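Local coordinates for protein formate dehydrogenase (Staphylococcus aureus, PDB 6TTB) that probably catalyses the NAD-dependent oxidation of formate to carbon dioxide, and carries a bound NAD in this crystal, at residues 254-258 against 259-263; 287-291 against 292-296; 302-305 against 306-310; 201-204 against 205-209; 122-126 against 127-131. One frame throughout, in Å; residues are numbered along the deposited sequence.

Contact 1: 254-258 against 259-263; sequences DNLFD and KDVLS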
loop_
_atom_site.group_PDB
_atom_site.type_symbol
_atom_site.label_atom_id
_atom_site.label_comp_id
_atom_site.label_asym_id
_atom_site.label_seq_id
_atom_site.Cartn_x
_atom_site.Cartn_y
_atom_site.Cartn_z
ATOM N N ASP A 254 -15.965 16.727 -12.972
ATOM C CA ASP A 254 -17.068 16.704 -12.040
ATOM C C ASP A 254 -17.917 15.427 -12.291
ATOM O O ASP A 254 -18.339 15.154 -13.414
ATOM C CB ASP A 254 -17.817 18.007 -12.118
ATOM C CG ASP A 254 -18.861 18.113 -11.047
ATOM O OD1 ASP A 254 -19.082 17.099 -10.336
ATOM O OD2 ASP A 254 -19.440 19.194 -10.914
ATOM N N ASN A 255 -18.043 14.560 -11.287
ATOM C CA ASN A 255 -18.874 13.384 -11.442
ATOM C C ASN A 255 -18.531 12.534 -12.678
ATOM O O ASN A 255 -19.336 11.712 -13.081
ATOM C CB ASN A 255 -20.327 13.741 -11.524
ATOM C CG ASN A 255 -21.140 12.657 -10.866
ATOM O OD1 ASN A 255 -20.799 12.215 -9.762
ATOM N ND2 ASN A 255 -22.174 12.191 -11.521
ATOM N N LEU A 256 -17.282 12.628 -13.192
ATOM C CA LEU A 256 -16.876 11.893 -14.379
ATOM C C LEU A 256 -16.983 10.407 -14.171
ATOM O O LEU A 256 -17.311 9.733 -15.074
ATOM C CB LEU A 256 -15.444 12.234 -14.771
ATOM C CG LEU A 256 -14.930 11.451 -15.992
ATOM C CD1 LEU A 256 -15.960 11.478 -17.171
ATOM C CD2 LEU A 256 -13.556 11.940 -16.437
ATOM N N PHE A 257 -16.503 9.874 -13.066
ATOM C CA PHE A 257 -16.554 8.411 -12.898
ATOM C C PHE A 257 -17.880 8.057 -12.256
ATOM O O PHE A 257 -17.935 8.036 -11.031
ATOM C CB PHE A 257 -15.396 7.938 -12.029
ATOM C CG PHE A 257 -14.067 7.936 -12.709
ATOM C CD1 PHE A 257 -13.381 9.118 -12.938
ATOM C CD2 PHE A 257 -13.489 6.750 -13.134
ATOM C CE1 PHE A 257 -12.195 9.121 -13.678
ATOM C CE2 PHE A 257 -12.268 6.755 -13.817
ATOM C CZ PHE A 257 -11.617 7.945 -14.070
ATOM N N ASP A 258 -18.967 8.172 -13.062
ATOM C CA ASP A 258 -20.353 7.910 -12.628
ATOM C C ASP A 258 -20.678 6.445 -12.838
ATOM O O ASP A 258 -19.778 5.654 -13.026
ATOM C CB ASP A 258 -21.401 8.760 -13.358
ATOM C CG ASP A 258 -21.287 8.732 -14.890
ATOM O OD1 ASP A 258 -20.302 8.174 -15.378
ATOM O OD2 ASP A 258 -22.196 9.346 -15.601
ATOM N N LYS A 259 -21.962 6.088 -12.828
ATOM C CA LYS A 259 -22.287 4.681 -13.015
ATOM C C LYS A 259 -21.709 4.202 -14.342
ATOM O O LYS A 259 -21.206 3.075 -14.444
ATOM C CB LYS A 259 -23.766 4.343 -12.953
ATOM C CG LYS A 259 -23.952 2.833 -13.102
ATOM C CD LYS A 259 -25.397 2.232 -13.405
ATOM C CE LYS A 259 -25.323 0.710 -13.550
ATOM N NZ LYS A 259 -26.578 -0.003 -13.166
ATOM N N ASP A 260 -21.709 5.106 -15.329
ATOM C CA ASP A 260 -21.474 4.722 -16.714
ATOM C C ASP A 260 -20.041 4.322 -16.931
ATOM O O ASP A 260 -19.776 3.263 -17.538
ATOM C CB ASP A 260 -21.687 5.895 -17.634
ATOM C CG ASP A 260 -23.144 6.013 -18.031
ATOM O OD1 ASP A 260 -23.905 4.996 -17.825
ATOM O OD2 ASP A 260 -23.520 7.089 -18.550
ATOM N N VAL A 261 -19.134 5.242 -16.498
ATOM C CA VAL A 261 -17.692 5.059 -16.530
ATOM C C VAL A 261 -17.261 3.870 -15.647
ATOM O O VAL A 261 -16.524 3.014 -16.098
ATOM C CB VAL A 261 -16.908 6.310 -16.111
ATOM C CG1 VAL A 261 -15.420 6.023 -16.247
ATOM C CG2 VAL A 261 -17.284 7.557 -16.872
ATOM N N LEU A 262 -17.612 3.873 -14.355
ATOM C CA LEU A 262 -17.332 2.688 -13.563
ATOM C C LEU A 262 -17.688 1.493 -14.411
ATOM O O LEU A 262 -16.858 0.649 -14.603
ATOM C CB LEU A 262 -18.139 2.707 -12.261
ATOM C CG LEU A 262 -17.789 3.861 -11.324
ATOM C CD1 LEU A 262 -18.529 3.790 -10.000
ATOM C CD2 LEU A 262 -16.277 3.949 -11.096
ATOM N N SER A 263 -18.917 1.451 -14.945
ATOM C CA SER A 263 -19.412 0.293 -15.701
ATOM C C SER A 263 -18.413 -0.189 -16.788
ATOM O O SER A 263 -18.292 -1.364 -17.020
ATOM C CB SER A 263 -20.850 0.542 -16.264
#
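Asp-258 and Val-261 meet across the first turn of helix 259-264, a worked example of how a helix start is capped. With chi1 at 51°, the carboxylate of Asp-258 stands between its own backbone N and carbonyl carbon and reaches forward over the first turn. There OD1 faces two helix amides. Val-261 N lies 3.3 Å from Asp-258 OD1, a long, weak bond despite an almost straight N-H...O angle of 177°; Asp-260 N, also weakly bound, comes to the same OD1 from a more bent direction. The backbone follows suit, with Leu-262 N giving a regular helical bond to Asp-258 O at 3.1 Å. The other oxygen, Asp-258 OD2, is 3.9 Å from Asp-260 OD2, a closeness of like charges that the helix start may ease.

Val-261 turns inward. Its CG1 approaches the Phe-257 ring obliquely, 3.7 Å from CD2, while Leu-262 CD2 comes within 4.2 Å of Phe-257 CB, near the ring plane. Val-237 of helix 233-239 packs on Val-261, and Ile-279 on Phe-257. An aspartate N-cap, with apolar residues just before it and four places after it in contact, is typical of a capped helix with a hydrophobic staple.

Contact 2: 287-291 against 292-296; sequences EALAS and EHLQG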
loop_
_atom_site.group_PDB
_atom_site.type_symbol
_atom_site.label_atom_id
_atom_site.label_comp_id
_atom_site.label_asym_id
_atom_site.label_seq_id
_atom_site.Cartn_x
_atom_site.Cartn_y
_atom_site.Cartn_z
ATOM N N GLU A 287 -22.006 0.893 -5.475
ATOM C CA GLU A 287 -22.707 -0.169 -6.186
ATOM C C GLU A 287 -21.706 -0.991 -6.967
ATOM O O GLU A 287 -21.743 -2.209 -6.898
ATOM C CB GLU A 287 -23.942 0.304 -6.962
ATOM N N ALA A 288 -20.697 -0.321 -7.511
ATOM C CA ALA A 288 -19.585 -0.968 -8.223
ATOM C C ALA A 288 -18.798 -1.960 -7.314
ATOM O O ALA A 288 -18.504 -3.102 -7.739
ATOM C CB ALA A 288 -18.687 0.095 -8.841
ATOM N N LEU A 289 -18.467 -1.540 -6.060
ATOM C CA LEU A 289 -17.799 -2.447 -5.140
ATOM C C LEU A 289 -18.766 -3.582 -4.754
ATOM O O LEU A 289 -18.436 -4.771 -4.883
ATOM C CB LEU A 289 -17.308 -1.691 -3.904
ATOM C CG LEU A 289 -15.897 -1.065 -3.931
ATOM C CD1 LEU A 289 -15.120 -1.465 -5.123
ATOM C CD2 LEU A 289 -15.954 0.439 -3.810
ATOM N N ALA A 290 -19.953 -3.228 -4.259
ATOM C CA ALA A 290 -20.849 -4.261 -3.723
ATOM C C ALA A 290 -21.158 -5.338 -4.780
ATOM O O ALA A 290 -21.291 -6.513 -4.471
ATOM C CB ALA A 290 -22.111 -3.662 -3.148
ATOM N N SER A 291 -21.321 -4.921 -6.021
ATOM C CA SER A 291 -21.579 -5.856 -7.093
ATOM C C SER A 291 -20.281 -6.547 -7.552
ATOM O O SER A 291 -20.362 -7.488 -8.328
ATOM C CB SER A 291 -22.226 -5.146 -8.248
ATOM O OG SER A 291 -21.207 -4.507 -9.027
ATOM N N GLU A 292 -19.102 -5.976 -7.227
ATOM C CA GLU A 292 -17.800 -6.637 -7.435
ATOM C C GLU A 292 -17.359 -6.483 -8.890
ATOM O O GLU A 292 -16.423 -7.147 -9.339
ATOM C CB GLU A 292 -17.774 -8.140 -7.099
ATOM C CG GLU A 292 -18.784 -8.534 -6.057
ATOM C CD GLU A 292 -18.608 -9.874 -5.351
ATOM O OE1 GLU A 292 -17.431 -10.358 -5.220
ATOM O OE2 GLU A 292 -19.647 -10.401 -4.867
ATOM N N HIS A 293 -18.002 -5.567 -9.602
ATOM C CA HIS A 293 -17.373 -5.042 -10.779
ATOM C C HIS A 293 -15.970 -4.461 -10.441
ATOM O O HIS A 293 -14.998 -4.717 -11.150
ATOM C CB HIS A 293 -18.340 -4.118 -11.525
ATOM C CG HIS A 293 -17.724 -3.599 -12.779
ATOM N ND1 HIS A 293 -17.125 -4.440 -13.687
ATOM C CD2 HIS A 293 -17.456 -2.325 -13.187
ATOM C CE1 HIS A 293 -16.556 -3.710 -14.634
ATOM N NE2 HIS A 293 -16.731 -2.395 -14.336
ATOM N N LEU A 294 -15.859 -3.703 -9.350
ATOM C CA LEU A 294 -14.561 -3.166 -8.945
ATOM C C LEU A 294 -13.960 -3.989 -7.806
ATOM O O LEU A 294 -14.530 -4.068 -6.752
ATOM C CB LEU A 294 -14.794 -1.762 -8.434
ATOM C CG LEU A 294 -14.633 -0.649 -9.434
ATOM C CD1 LEU A 294 -13.768 0.416 -8.802
ATOM C CD2 LEU A 294 -13.992 -1.170 -10.707
ATOM N N GLN A 295 -12.745 -4.469 -7.980
ATOM C CA GLN A 295 -12.137 -5.294 -6.947
ATOM C C GLN A 295 -11.857 -4.475 -5.694
ATOM O O GLN A 295 -11.987 -4.999 -4.594
ATOM C CB GLN A 295 -10.911 -6.096 -7.462
ATOM C CG GLN A 295 -10.658 -7.404 -6.704
ATOM C CD GLN A 295 -11.932 -7.995 -6.090
ATOM O OE1 GLN A 295 -13.022 -8.026 -6.720
ATOM N NE2 GLN A 295 -11.813 -8.481 -4.851
ATOM N N GLY A 296 -11.494 -3.184 -5.853
ATOM C CA GLY A 296 -11.184 -2.329 -4.695
ATOM C C GLY A 296 -11.145 -0.856 -5.050
ATOM O O GLY A 296 -10.916 -0.535 -6.227
#
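Ala-288 and Leu-289 of the last helical turn meet Glu-292 and Leu-294 where the chain leaves helix 282-291, and backbone bonds dominate the meeting. Glu-292 N still lies by the last-turn carbonyls, 3.0 Å from Ala-288 O and 2.7 Å from Leu-289 O, both bonds weak and bent, as when one N-H is shared between two acceptors. The positive phi of Glu-292 (81°) turns the chain that follows back across the helix end, bringing Leu-294 N to Ala-288 O at 3.2 Å in a nearly straight line (N-H...O 176°), although the donor stands above the carbonyl plane. Ala-288 O thus accepts from Leu-294 N, and weakly from Glu-292 N.

Side-chain polarity adds a looser layer. The hydroxyl of Ser-291 lies near Glu-287 O and Ala-288 O, each a possible weak acceptor for its single proton. His-293, its ring swung anti to the backbone N (chi1 -178°), sends NE2 to Leu-262 O in a weak bond. Arg-318 bonds through NH2 to both Leu-289 O and Leu-294 O, clasping helix end and strand start together.

Apolar contacts lie on the buried side. Leu-289 bends its CD1 back to Leu-294 CB at 3.3 Å, the two side chains crossing at a slant, and Leu-294 CG rests 4.2 Å from Ala-288 CB. Leu-294 also packs on Leu-271 of the neighbouring strand 269-273. Such a Schellman motif is how this beta-alpha-beta unit of the NAD-binding domain turns from its crossover helix into strand 294-299.

Contact 3: 302-305 against 306-310; sequences WYPQ and PAPAD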
loop_
_atom_site.group_PDB
_atom_site.type_symbol
_atom_site.label_atom_id
_atom_site.label_comp_id
_atom_site.label_asym_id
_atom_site.label_seq_id
_atom_site.Cartn_x
_atom_site.Cartn_y
_atom_site.Cartn_z
ATOM N N TRP A 302 -12.632 13.295 -0.216
ATOM C CA TRP A 302 -14.053 12.991 0.011
ATOM C C TRP A 302 -15.018 14.084 -0.505
ATOM O O TRP A 302 -14.692 15.286 -0.433
ATOM C CB TRP A 302 -14.270 12.788 1.476
ATOM C CG TRP A 302 -13.384 11.771 2.081
ATOM C CD1 TRP A 302 -12.040 11.868 2.300
ATOM C CD2 TRP A 302 -13.819 10.545 2.700
ATOM N NE1 TRP A 302 -11.584 10.745 2.926
ATOM C CE2 TRP A 302 -12.652 9.925 3.217
ATOM C CE3 TRP A 302 -15.066 9.893 2.806
ATOM C CZ2 TRP A 302 -12.685 8.675 3.829
ATOM C CZ3 TRP A 302 -15.080 8.654 3.398
ATOM C CH2 TRP A 302 -13.903 8.054 3.893
ATOM N N TYR A 303 -16.289 13.680 -0.792
ATOM C CA TYR A 303 -17.381 14.669 -0.938
ATOM C C TYR A 303 -18.531 14.424 0.077
ATOM O O TYR A 303 -19.323 13.462 -0.024
ATOM C CB TYR A 303 -17.869 14.779 -2.397
ATOM C CG TYR A 303 -18.798 15.955 -2.621
ATOM C CD1 TYR A 303 -18.383 17.264 -2.340
ATOM C CD2 TYR A 303 -20.133 15.775 -3.029
ATOM C CE1 TYR A 303 -19.277 18.334 -2.386
ATOM C CE2 TYR A 303 -21.028 16.845 -3.099
ATOM C CZ TYR A 303 -20.599 18.129 -2.764
ATOM O OH TYR A 303 -21.460 19.197 -2.874
ATOM N N PRO A 304 -18.771 15.348 1.031
ATOM C CA PRO A 304 -17.915 16.514 1.240
ATOM C C PRO A 304 -16.818 16.248 2.278
ATOM O O PRO A 304 -16.687 15.144 2.780
ATOM C CB PRO A 304 -18.953 17.411 1.890
ATOM C CG PRO A 304 -19.617 16.456 2.868
ATOM C CD PRO A 304 -19.934 15.309 1.957
ATOM N N GLN A 305 -16.041 17.275 2.603
ATOM C CA GLN A 305 -15.061 17.152 3.642
ATOM C C GLN A 305 -15.325 18.282 4.599
ATOM O O GLN A 305 -15.654 19.374 4.144
ATOM C CB GLN A 305 -13.663 17.343 3.072
ATOM C CG GLN A 305 -13.251 16.207 2.169
ATOM C CD GLN A 305 -11.754 16.039 2.005
ATOM O OE1 GLN A 305 -11.288 15.101 1.322
ATOM N NE2 GLN A 305 -10.991 16.952 2.603
ATOM N N PRO A 306 -15.245 18.041 5.933
ATOM C CA PRO A 306 -14.902 16.706 6.448
ATOM C C PRO A 306 -15.931 15.689 6.017
ATOM O O PRO A 306 -17.063 16.016 5.854
ATOM C CB PRO A 306 -14.917 16.829 7.964
ATOM C CG PRO A 306 -14.786 18.362 8.202
ATOM C CD PRO A 306 -15.400 19.052 6.986
ATOM N N ALA A 307 -15.498 14.465 5.777
ATOM C CA ALA A 307 -16.398 13.355 5.570
ATOM C C ALA A 307 -17.311 13.199 6.789
ATOM O O ALA A 307 -16.861 13.075 7.934
ATOM C CB ALA A 307 -15.615 12.102 5.263
ATOM N N PRO A 308 -18.635 13.245 6.576
ATOM C CA PRO A 308 -19.570 13.020 7.664
ATOM C C PRO A 308 -19.268 11.641 8.217
ATOM O O PRO A 308 -18.821 10.744 7.452
ATOM C CB PRO A 308 -20.965 13.067 6.997
ATOM C CG PRO A 308 -20.741 13.862 5.730
ATOM C CD PRO A 308 -19.283 13.624 5.308
ATOM N N ALA A 309 -19.543 11.472 9.537
ATOM C CA ALA A 309 -19.184 10.250 10.228
ATOM C C ALA A 309 -19.775 9.008 9.535
ATOM O O ALA A 309 -19.184 7.905 9.629
ATOM C CB ALA A 309 -19.592 10.318 11.643
ATOM N N ASP A 310 -20.910 9.161 8.845
ATOM C CA ASP A 310 -21.545 7.971 8.285
ATOM C C ASP A 310 -21.327 7.931 6.764
ATOM O O ASP A 310 -22.140 7.352 6.038
ATOM C CB ASP A 310 -23.060 7.938 8.511
ATOM C CG ASP A 310 -23.511 8.099 9.974
ATOM O OD1 ASP A 310 -23.319 7.080 10.758
ATOM O OD2 ASP A 310 -24.070 9.278 10.363
#
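With CG anti to its carbonyl carbon (chi1 -54°), Trp-302 brings its indole against Ala-307, whose CB approaches obliquely, nearest Trp-302 CE3 at 3.3 Å. The pair lies within a proline-rich loop of the Rossmann-type NAD-binding domain, between strands 294-299 and 319-321. Cis peptide bonds precede Pro-304 and Pro-306 in the bend that returns Ala-307 to Trp-302. No conventional hydrogen bond joins the two halves; the backbone contributes a CA-H...O contact, Ala-307 CA to Pro-304 O at 3.3 Å.

Gln-305 secures the first half. With its chain extended beyond CG, Gln-305 spans the turn, and its OE1 accepts from Trp-302 N at 2.7 Å, using a lone pair in the plane of the amide, while NE2 goes on to His-324. The indole is fixed separately: its NE1 binds Thr-322 O, and Arg-314 makes a cation-pi contact with the ring. Trp-174 of the second subunit meets the same indole edge-to-face and also packs on Ala-307, which places this corner at the dimer interface. On another side of the bend the two proline rings cross at a slant, Pro-304 CG lying 3.8 Å from Pro-308 CD.

Contact 4: 201-204 against 205-209; sequences QLVA and ERLAP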
loop_
_atom_site.group_PDB
_atom_site.type_symbol
_atom_site.label_atom_id
_atom_site.label_comp_id
_atom_site.label_asym_id
_atom_site.label_seq_id
_atom_site.Cartn_x
_atom_site.Cartn_y
_atom_site.Cartn_z
ATOM N N GLN A 201 2.848 12.420 -13.150
ATOM C CA GLN A 201 4.204 12.139 -13.603
ATOM C C GLN A 201 5.086 11.610 -12.455
ATOM O O GLN A 201 5.913 10.702 -12.654
ATOM C CB GLN A 201 4.736 13.372 -14.255
ATOM C CG GLN A 201 4.421 13.379 -15.748
ATOM C CD GLN A 201 4.744 14.713 -16.373
ATOM O OE1 GLN A 201 5.820 15.274 -16.131
ATOM N NE2 GLN A 201 3.744 15.326 -16.994
ATOM N N LEU A 202 4.870 12.154 -11.255
ATOM C CA LEU A 202 5.603 11.706 -10.096
ATOM C C LEU A 202 5.222 10.250 -9.837
ATOM O O LEU A 202 6.039 9.426 -9.400
ATOM C CB LEU A 202 5.262 12.587 -8.894
ATOM C CG LEU A 202 5.923 13.966 -8.889
ATOM C CD1 LEU A 202 5.197 14.940 -7.908
ATOM C CD2 LEU A 202 7.349 13.836 -8.528
ATOM N N VAL A 203 3.999 9.903 -10.206
ATOM C CA VAL A 203 3.500 8.597 -9.882
ATOM C C VAL A 203 4.081 7.648 -10.889
ATOM O O VAL A 203 4.393 6.513 -10.559
ATOM C CB VAL A 203 1.990 8.600 -9.935
ATOM C CG1 VAL A 203 1.449 7.232 -10.174
ATOM C CG2 VAL A 203 1.419 9.222 -8.683
ATOM N N ALA A 204 4.268 8.129 -12.124
ATOM C CA ALA A 204 4.815 7.239 -13.148
ATOM C C ALA A 204 6.230 6.854 -12.766
ATOM O O ALA A 204 6.578 5.685 -12.815
ATOM C CB ALA A 204 4.724 7.821 -14.527
ATOM N N GLU A 205 6.991 7.838 -12.304
ATOM C CA GLU A 205 8.393 7.634 -12.023
ATOM C C GLU A 205 8.506 6.542 -10.984
ATOM O O GLU A 205 9.304 5.612 -11.130
ATOM C CB GLU A 205 9.025 8.916 -11.483
ATOM C CG GLU A 205 9.850 9.642 -12.530
ATOM C CD GLU A 205 9.815 11.147 -12.335
ATOM O OE1 GLU A 205 10.015 11.591 -11.156
ATOM O OE2 GLU A 205 9.557 11.892 -13.345
ATOM N N ARG A 206 7.683 6.655 -9.941
ATOM C CA ARG A 206 7.764 5.700 -8.859
ATOM C C ARG A 206 7.129 4.392 -9.294
ATOM O O ARG A 206 7.528 3.373 -8.811
ATOM C CB ARG A 206 7.126 6.199 -7.574
ATOM C CG ARG A 206 7.665 7.540 -7.123
ATOM C CD ARG A 206 6.736 8.043 -6.028
ATOM N NE ARG A 206 7.442 9.118 -5.345
ATOM C CZ ARG A 206 8.177 10.039 -5.987
ATOM N NH1 ARG A 206 8.169 10.048 -7.307
ATOM N NH2 ARG A 206 8.894 10.928 -5.314
ATOM N N LEU A 207 6.197 4.394 -10.243
ATOM C CA LEU A 207 5.676 3.096 -10.575
ATOM C C LEU A 207 6.625 2.401 -11.554
ATOM O O LEU A 207 6.566 1.187 -11.686
ATOM C CB LEU A 207 4.243 3.173 -11.143
ATOM C CG LEU A 207 3.071 3.289 -10.156
ATOM C CD1 LEU A 207 1.714 3.259 -10.918
ATOM C CD2 LEU A 207 3.104 2.166 -9.175
ATOM N N ALA A 208 7.504 3.135 -12.245
ATOM C CA ALA A 208 8.155 2.513 -13.407
ATOM C C ALA A 208 8.942 1.286 -12.970
ATOM O O ALA A 208 8.869 0.219 -13.596
ATOM C CB ALA A 208 9.032 3.490 -14.167
ATOM N N PRO A 209 9.703 1.392 -11.878
ATOM C CA PRO A 209 10.553 0.305 -11.456
ATOM C C PRO A 209 9.834 -0.909 -10.890
ATOM O O PRO A 209 10.488 -1.797 -10.347
ATOM C CB PRO A 209 11.476 0.882 -10.390
ATOM C CG PRO A 209 11.107 2.362 -10.274
ATOM C CD PRO A 209 9.833 2.586 -11.070
#
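Leu-202 O is gripped twice by Arg-206, from opposite faces of its carbonyl plane. The backbone N of Arg-206 supplies the usual helical bond to Leu-202 O at 3.3 Å; from the other face comes Arg-206 NH1, 3.1 Å from the same oxygen. The second grip depends on the side chain running back along the helix: CG lies anti to the carbonyl carbon (chi1 -54°), and the chain stays extended as far as NE. The oxygen is tilted 24° from the guanidinium plane, with a moderately bent N-H...O angle of 136°. Arg-206 therefore lies alongside Leu-202, both pointing the same way, and NH1 passes 4.1 Å from Leu-202 CD2.

One residue further on, Leu-207 N bonds Val-203 O at 2.8 Å, and these two side chains also run side by side, Val-203 CG1 to Leu-207 CD1 being 4.1 Å. The turn slackens after them, Ala-208 N making a weak bond to Ala-204 O. Gln-201 sends NE2 to Phe-196 O, in what looks like the Rossmann glycine-rich turn. Helix 198-207 crosses between strands 190-194 and 213-217; helix 144-160 packs on Leu-202, Val-203 and Arg-206, and Pro-209 of the second subunit touches Arg-206.

Contact 5: 122-126 against 127-131; sequences DHVDL and AAASE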
loop_
_atom_site.group_PDB
_atom_site.type_symbol
_atom_site.label_atom_id
_atom_site.label_comp_id
_atom_site.label_asym_id
_atom_site.label_seq_id
_atom_site.Cartn_x
_atom_site.Cartn_y
_atom_site.Cartn_z
ATOM N N ASP A 122 -11.744 23.949 -3.623
ATOM C CA ASP A 122 -13.127 23.791 -4.036
ATOM C C ASP A 122 -14.020 24.185 -2.873
ATOM O O ASP A 122 -15.194 24.325 -3.085
ATOM C CB ASP A 122 -13.438 22.518 -4.852
ATOM C CG ASP A 122 -12.664 21.280 -4.363
ATOM O OD1 ASP A 122 -11.376 21.338 -4.334
ATOM O OD2 ASP A 122 -13.332 20.287 -3.922
ATOM N N HIS A 123 -13.437 24.563 -1.719
ATOM C CA HIS A 123 -14.234 24.950 -0.548
ATOM C C HIS A 123 -14.645 26.415 -0.662
ATOM O O HIS A 123 -15.280 26.985 0.241
ATOM C CB HIS A 123 -13.487 24.644 0.790
ATOM C CG HIS A 123 -12.129 25.316 0.898
ATOM N ND1 HIS A 123 -11.026 24.991 0.063
ATOM C CD2 HIS A 123 -11.693 26.344 1.654
ATOM C CE1 HIS A 123 -10.009 25.830 0.299
ATOM N NE2 HIS A 123 -10.372 26.639 1.293
ATOM N N VAL A 124 -14.307 27.032 -1.774
ATOM C CA VAL A 124 -14.573 28.468 -1.924
ATOM C C VAL A 124 -15.380 28.661 -3.184
ATOM O O VAL A 124 -14.971 28.156 -4.232
ATOM C CB VAL A 124 -13.265 29.311 -2.004
ATOM C CG1 VAL A 124 -13.554 30.808 -2.053
ATOM C CG2 VAL A 124 -12.300 28.998 -0.846
ATOM N N ASP A 125 -16.461 29.464 -3.080
ATOM C CA ASP A 125 -17.285 29.835 -4.212
ATOM C C ASP A 125 -16.506 30.773 -5.135
ATOM O O ASP A 125 -16.558 31.984 -4.944
ATOM C CB ASP A 125 -18.506 30.597 -3.735
ATOM C CG ASP A 125 -19.582 30.655 -4.796
ATOM O OD1 ASP A 125 -19.438 31.485 -5.814
ATOM O OD2 ASP A 125 -20.530 29.902 -4.630
ATOM N N LEU A 126 -15.802 30.217 -6.148
ATOM C CA LEU A 126 -14.916 31.024 -6.981
ATOM C C LEU A 126 -15.694 32.116 -7.706
ATOM O O LEU A 126 -15.309 33.267 -7.655
ATOM C CB LEU A 126 -14.133 30.117 -7.933
ATOM C CG LEU A 126 -13.330 29.032 -7.207
ATOM C CD1 LEU A 126 -12.562 28.186 -8.212
ATOM C CD2 LEU A 126 -12.375 29.660 -6.193
ATOM N N ALA A 127 -16.809 31.732 -8.340
ATOM C CA ALA A 127 -17.714 32.651 -9.010
ATOM C C ALA A 127 -17.923 33.905 -8.145
ATOM O O ALA A 127 -17.446 34.947 -8.551
ATOM C CB ALA A 127 -19.020 31.930 -9.326
ATOM N N ALA A 128 -18.491 33.760 -6.891
ATOM C CA ALA A 128 -18.720 34.906 -5.977
ATOM C C ALA A 128 -17.424 35.603 -5.568
ATOM O O ALA A 128 -17.344 36.807 -5.604
ATOM C CB ALA A 128 -19.502 34.531 -4.751
ATOM N N ALA A 129 -16.441 34.849 -5.100
ATOM C CA ALA A 129 -15.119 35.415 -4.831
ATOM C C ALA A 129 -14.671 36.305 -5.996
ATOM O O ALA A 129 -14.254 37.444 -5.789
ATOM C CB ALA A 129 -14.096 34.328 -4.501
ATOM N N SER A 130 -14.808 35.802 -7.224
ATOM C CA SER A 130 -14.525 36.631 -8.386
ATOM C C SER A 130 -15.333 37.952 -8.403
ATOM O O SER A 130 -14.780 39.026 -8.651
ATOM C CB SER A 130 -14.684 35.907 -9.616
ATOM O OG SER A 130 -14.054 36.675 -10.604
ATOM N N GLU A 131 -16.641 37.853 -8.176
ATOM C CA GLU A 131 -17.553 38.959 -8.386
ATOM C C GLU A 131 -17.346 40.042 -7.319
ATOM O O GLU A 131 -17.672 41.191 -7.551
ATOM C CB GLU A 131 -18.995 38.473 -8.327
ATOM C CG GLU A 131 -19.357 37.414 -9.359
ATOM C CD GLU A 131 -20.765 36.832 -9.118
ATOM O OE1 GLU A 131 -21.352 36.208 -10.099
ATOM O OE2 GLU A 131 -21.331 37.050 -7.953
#
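Between Asp-125 and Ala-128 the backbone passes from an extended path into helix, Asp-125 itself being the last residue outside it. The first helical bonds form at once: Ala-129 N reaches Asp-125 O at 2.9 Å, and Ser-130 N reaches Leu-126 O.

The side chain of Asp-125 closes the end. Its CG is anti to the backbone N (chi1 -163°), which carries OD1 forward over the turn to Ala-128 N at 2.7 Å, in a nearly straight bond (N-H...O 167°). One residue thus serves two successive amides, through its carboxylate for Ala-128 and through its carbonyl for Ala-129. The negative carboxylate lies at the end where the helix dipole is positive, which probably favours its charged form.

This is an N-cap with a modest hydrophobic staple: Val-124, just before the cap, brings CG1 to within 4.3 Å of Ala-129 CB. The helix belongs to a beta-alpha-beta crossover of the five-stranded parallel sheet, between strands 113-116 and 135-138.

Ala-128 and Ala-129 both pack on Ile-105 of helix 102-106, and Ala-129 shares Val-136 of strand 135-138 with Leu-126. Further along, Glu-131 OE2 is 6.3 Å from Asp-125 OD1, not in contact with it, and is paired in a salt bridge with Arg-102.

From the N terminus the first is contact 5, which opens helix 126-131 beside the five-stranded sheet. The other four lie in the NAD-binding domain: contact 4 within helix 198-207, contact 1 at the start of helix 259-264, contact 2 at the end of helix 282-291, and contact 3 in the loop before strand 319-321. All are in series; none nests in or crosses another. Contacts 1 and 2 alone touch, through Leu-262 with Ala-288 and His-293, and so tie together two successive helices, 259-264 and 282-291, that connect strands of the seven-stranded sheet. Contacts 3 and 4, with centres about 30 Å apart on opposite sides of the chain's centre, both reach the second subunit.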